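Local atomic coordinates of macrolide export ATP-binding/permease protein macB (Actinobacillus actinomycetemcomitans, PDB entry 3FTJ), a protein that probably acts as the ATP-driven ABC transporter of the tripartite efflux system MacAB-TdeA, conferring macrolide resistance, this chain being its periplasmic region. Residues M16-G21 against K191-L196. Numbering follows the deposited sequence.
Sequences MTIFNG and KSLTEL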
ATOM      1  N   MET A  16       1.372  -6.073   9.585  1.00 29.99           N
ATOM      2  CA  MET A  16       2.282  -5.024  10.019  1.00 28.40           C
ATOM      3  C   MET A  16       2.702  -4.244   8.796  1.00 28.00           C
ATOM      4  O   MET A  16       2.903  -4.828   7.735  1.00 27.40           O
ATOM      5  CB  MET A  16       3.522  -5.617  10.672  1.00 27.12           C
ATOM      6  CG  MET A  16       3.218  -6.483  11.866  1.00 34.69           C
ATOM      7  SD  MET A  16       4.711  -7.197  12.562  1.00 36.13           S
ATOM      8  CE  MET A  16       3.981  -8.153  13.893  1.00 34.29           C
ATOM      9  N   THR A  17       2.831  -2.928   8.948  1.00 27.80           N
ATOM     10  CA  THR A  17       3.276  -2.068   7.857  1.00 23.99           C
ATOM     11  C   THR A  17       4.617  -1.449   8.214  1.00 24.34           C
ATOM     12  O   THR A  17       4.766  -0.818   9.262  1.00 26.08           O
ATOM     13  CB  THR A  17       2.249  -0.955   7.548  1.00 26.22           C
ATOM     14  OG1 THR A  17       0.972  -1.547   7.266  1.00 23.75           O
ATOM     15  CG2 THR A  17       2.694  -0.112   6.343  1.00 23.27           C
ATOM     16  N   ILE A  18       5.595  -1.650   7.342  1.00 19.81           N
ATOM     17  CA  ILE A  18       6.926  -1.103   7.535  1.00 18.57           C
ATOM     18  C   ILE A  18       7.089   0.198   6.741  1.00 22.33           C
ATOM     19  O   ILE A  18       6.809   0.238   5.542  1.00 18.71           O
ATOM     20  CB  ILE A  18       7.982  -2.121   7.107  1.00 20.90           C
ATOM     21  CG1 ILE A  18       7.676  -3.478   7.749  1.00 23.49           C
ATOM     22  CG2 ILE A  18       9.372  -1.641   7.490  1.00 21.79           C
ATOM     23  CD1 ILE A  18       8.031  -4.650   6.892  1.00 24.73           C
ATOM     24  N   PHE A  19       7.534   1.252   7.422  1.00 19.45           N
ATOM     25  CA  PHE A  19       7.671   2.585   6.840  1.00 21.60           C
ATOM     26  C   PHE A  19       9.115   3.076   6.904  1.00 23.05           C
ATOM     27  O   PHE A  19       9.845   2.739   7.828  1.00 20.73           O
ATOM     28  CB  PHE A  19       6.823   3.591   7.621  1.00 22.71           C
ATOM     29  CG  PHE A  19       5.347   3.421   7.440  1.00 27.87           C
ATOM     30  CD1 PHE A  19       4.698   3.991   6.362  1.00 26.70           C
ATOM     31  CD2 PHE A  19       4.603   2.707   8.361  1.00 27.82           C
ATOM     32  CE1 PHE A  19       3.339   3.841   6.194  1.00 27.12           C
ATOM     33  CE2 PHE A  19       3.243   2.559   8.199  1.00 25.96           C
ATOM     34  CZ  PHE A  19       2.611   3.128   7.117  1.00 25.95           C
ATOM     35  N   ASN A  20       9.508   3.902   5.938  1.00 19.78           N
ATOM     36  CA  ASN A  20      10.793   4.586   5.998  1.00 21.61           C
ATOM     37  C   ASN A  20      10.833   5.558   7.164  1.00 24.30           C
ATOM     38  O   ASN A  20       9.815   6.155   7.509  1.00 23.71           O
ATOM     39  CB  ASN A  20      11.043   5.360   4.703  1.00 19.72           C
ATOM     40  CG  ASN A  20      11.084   4.462   3.495  1.00 18.24           C
ATOM     41  OD1 ASN A  20      10.288   4.604   2.575  1.00 17.16           O
ATOM     42  ND2 ASN A  20      12.001   3.514   3.502  1.00 17.98           N
ATOM     43  N   GLY A  21      12.007   5.723   7.761  1.00 24.63           N
ATOM     44  CA  GLY A  21      12.189   6.740   8.778  1.00 28.36           C
ATOM     45  C   GLY A  21      12.104   6.214  10.197  1.00 30.69           C
ATOM     46  O   GLY A  21      12.243   5.014  10.432  1.00 25.36           O
ATOM     47  N   LYS A 191       9.883  -9.019  15.774  1.00 22.34           N
ATOM     48  CA  LYS A 191      11.307  -9.039  16.091  1.00 23.37           C
ATOM     49  C   LYS A 191      12.151  -9.623  14.965  1.00 24.74           C
ATOM     50  O   LYS A 191      13.193  -9.070  14.626  1.00 25.88           O
ATOM     51  CB  LYS A 191      11.568  -9.818  17.384  1.00 31.18           C
ATOM     52  CG  LYS A 191      11.105  -9.101  18.643  1.00 37.11           C
ATOM     53  CD  LYS A 191      11.395  -9.928  19.891  1.00 42.64           C
ATOM     54  CE  LYS A 191      12.892 -10.203  20.048  1.00 52.92           C
ATOM     55  NZ  LYS A 191      13.188 -11.104  21.214  1.00 55.52           N
ATOM     56  N   SER A 192      11.721 -10.753  14.411  1.00 22.39           N
ATOM     57  CA  SER A 192      12.449 -11.376  13.304  1.00 26.88           C
ATOM     58  C   SER A 192      12.486 -10.429  12.108  1.00 26.75           C
ATOM     59  O   SER A 192      13.514 -10.258  11.454  1.00 26.66           O
ATOM     60  CB  SER A 192      11.772 -12.680  12.882  1.00 29.20           C
ATOM     61  OG  SER A 192      11.483 -13.504  13.996  1.00 33.12           O
ATOM     62  N   LEU A 193      11.340  -9.821  11.835  1.00 22.53           N
ATOM     63  CA  LEU A 193      11.174  -8.916  10.716  1.00 25.41           C
ATOM     64  C   LEU A 193      12.094  -7.706  10.881  1.00 25.41           C
ATOM     65  O   LEU A 193      12.763  -7.286   9.939  1.00 23.21           O
ATOM     66  CB  LEU A 193       9.710  -8.487  10.660  1.00 27.94           C
ATOM     67  CG  LEU A 193       9.136  -7.952   9.362  1.00 34.55           C
ATOM     68  CD1 LEU A 193       7.623  -7.849   9.497  1.00 36.17           C
ATOM     69  CD2 LEU A 193       9.748  -6.606   9.060  1.00 31.09           C
ATOM     70  N   THR A 194      12.126  -7.158  12.093  1.00 24.58           N
ATOM     71  CA  THR A 194      13.003  -6.038  12.421  1.00 20.93           C
ATOM     72  C   THR A 194      14.466  -6.409  12.258  1.00 24.53           C
ATOM     73  O   THR A 194      15.246  -5.665  11.674  1.00 23.29           O
ATOM     74  CB  THR A 194      12.800  -5.568  13.857  1.00 21.54           C
ATOM     75  OG1 THR A 194      11.463  -5.081  14.014  1.00 28.11           O
ATOM     76  CG2 THR A 194      13.791  -4.458  14.201  1.00 24.94           C
ATOM     77  N   GLU A 195      14.852  -7.563  12.780  1.00 24.30           N
ATOM     78  CA  GLU A 195      16.245  -7.970  12.665  1.00 27.15           C
ATOM     79  C   GLU A 195      16.664  -8.199  11.215  1.00 23.31           C
ATOM     80  O   GLU A 195      17.755  -7.804  10.821  1.00 23.45           O
ATOM     81  CB  GLU A 195      16.543  -9.182  13.550  1.00 28.23           C
ATOM     82  CG  GLU A 195      16.681  -8.793  15.009  1.00 30.60           C
ATOM     83  CD  GLU A 195      17.502  -7.515  15.186  1.00 39.59           C
ATOM     84  OE1 GLU A 195      18.635  -7.453  14.654  1.00 42.89           O
ATOM     85  OE2 GLU A 195      17.016  -6.568  15.851  1.00 37.20           O
ATOM     86  N   LEU A 196      15.789  -8.813  10.421  1.00 21.85           N
ATOM     87  CA  LEU A 196      16.099  -9.066   9.017  1.00 23.74           C
ATOM     88  C   LEU A 196      16.307  -7.755   8.250  1.00 25.83           C
ATOM     89  O   LEU A 196      17.308  -7.591   7.543  1.00 22.48           O
ATOM     90  CB  LEU A 196      15.009  -9.911   8.357  1.00 25.85           C
ATOM     91  CG  LEU A 196      15.134 -10.219   6.857  1.00 23.22           C
ATOM     92  CD1 LEU A 196      16.442 -10.928   6.527  1.00 22.24           C
ATOM     93  CD2 LEU A 196      13.946 -11.057   6.395  1.00 24.50           C
TER
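M16 and I18 meet L193 without any ring, amide or other flat group between them. The one ring of residues 16-21, F19, has L193 at neither face nor edge. It lies on the other side of the strand and meets the ring of F207, with the two planes about 20° apart. The contact itself is purely apolar. I18 and L193 reach toward each other tip to tip. I18 CD1 sits 3.4 Å from L193 CD2, closer than usual van der Waals contact. I18 CD1 also lies 4.1 Å from L193 CD1, so it approaches both branches of the leucine. Behind it, I18 CG1 is 4.0 Å from L193 CD2. The first torsion of I18 (-49°) sets CG1 anti to the carbonyl carbon and beside the backbone N. Its second torsion, 146°, falls well short of fully extended, which may reflect the tight contact with L193. M16 adds a looser touch at the other branch, with SD 4.3 Å from L193 CD1. M16 and I18 are two apart on strand 15-20 and both point to the helix, while T17 between them points away.

Both segments lie in the MacB-like periplasmic core domain. Strand 15-20 runs between strands 175-180 and 206-209, antiparallel to both. Helix 186-201 links the two strands that flank 15-20, so this is a split beta-alpha-beta unit with the helix packed on the central strand. L193 also touches V178 and I208 on the flanking strands, and L43 of helix 37-44 touches both I18 and L193.

No hydrogen bond joins the two segments. All three touching residues are buried, so between these two segments the contact rests on hydrophobic burial and close methyl packing.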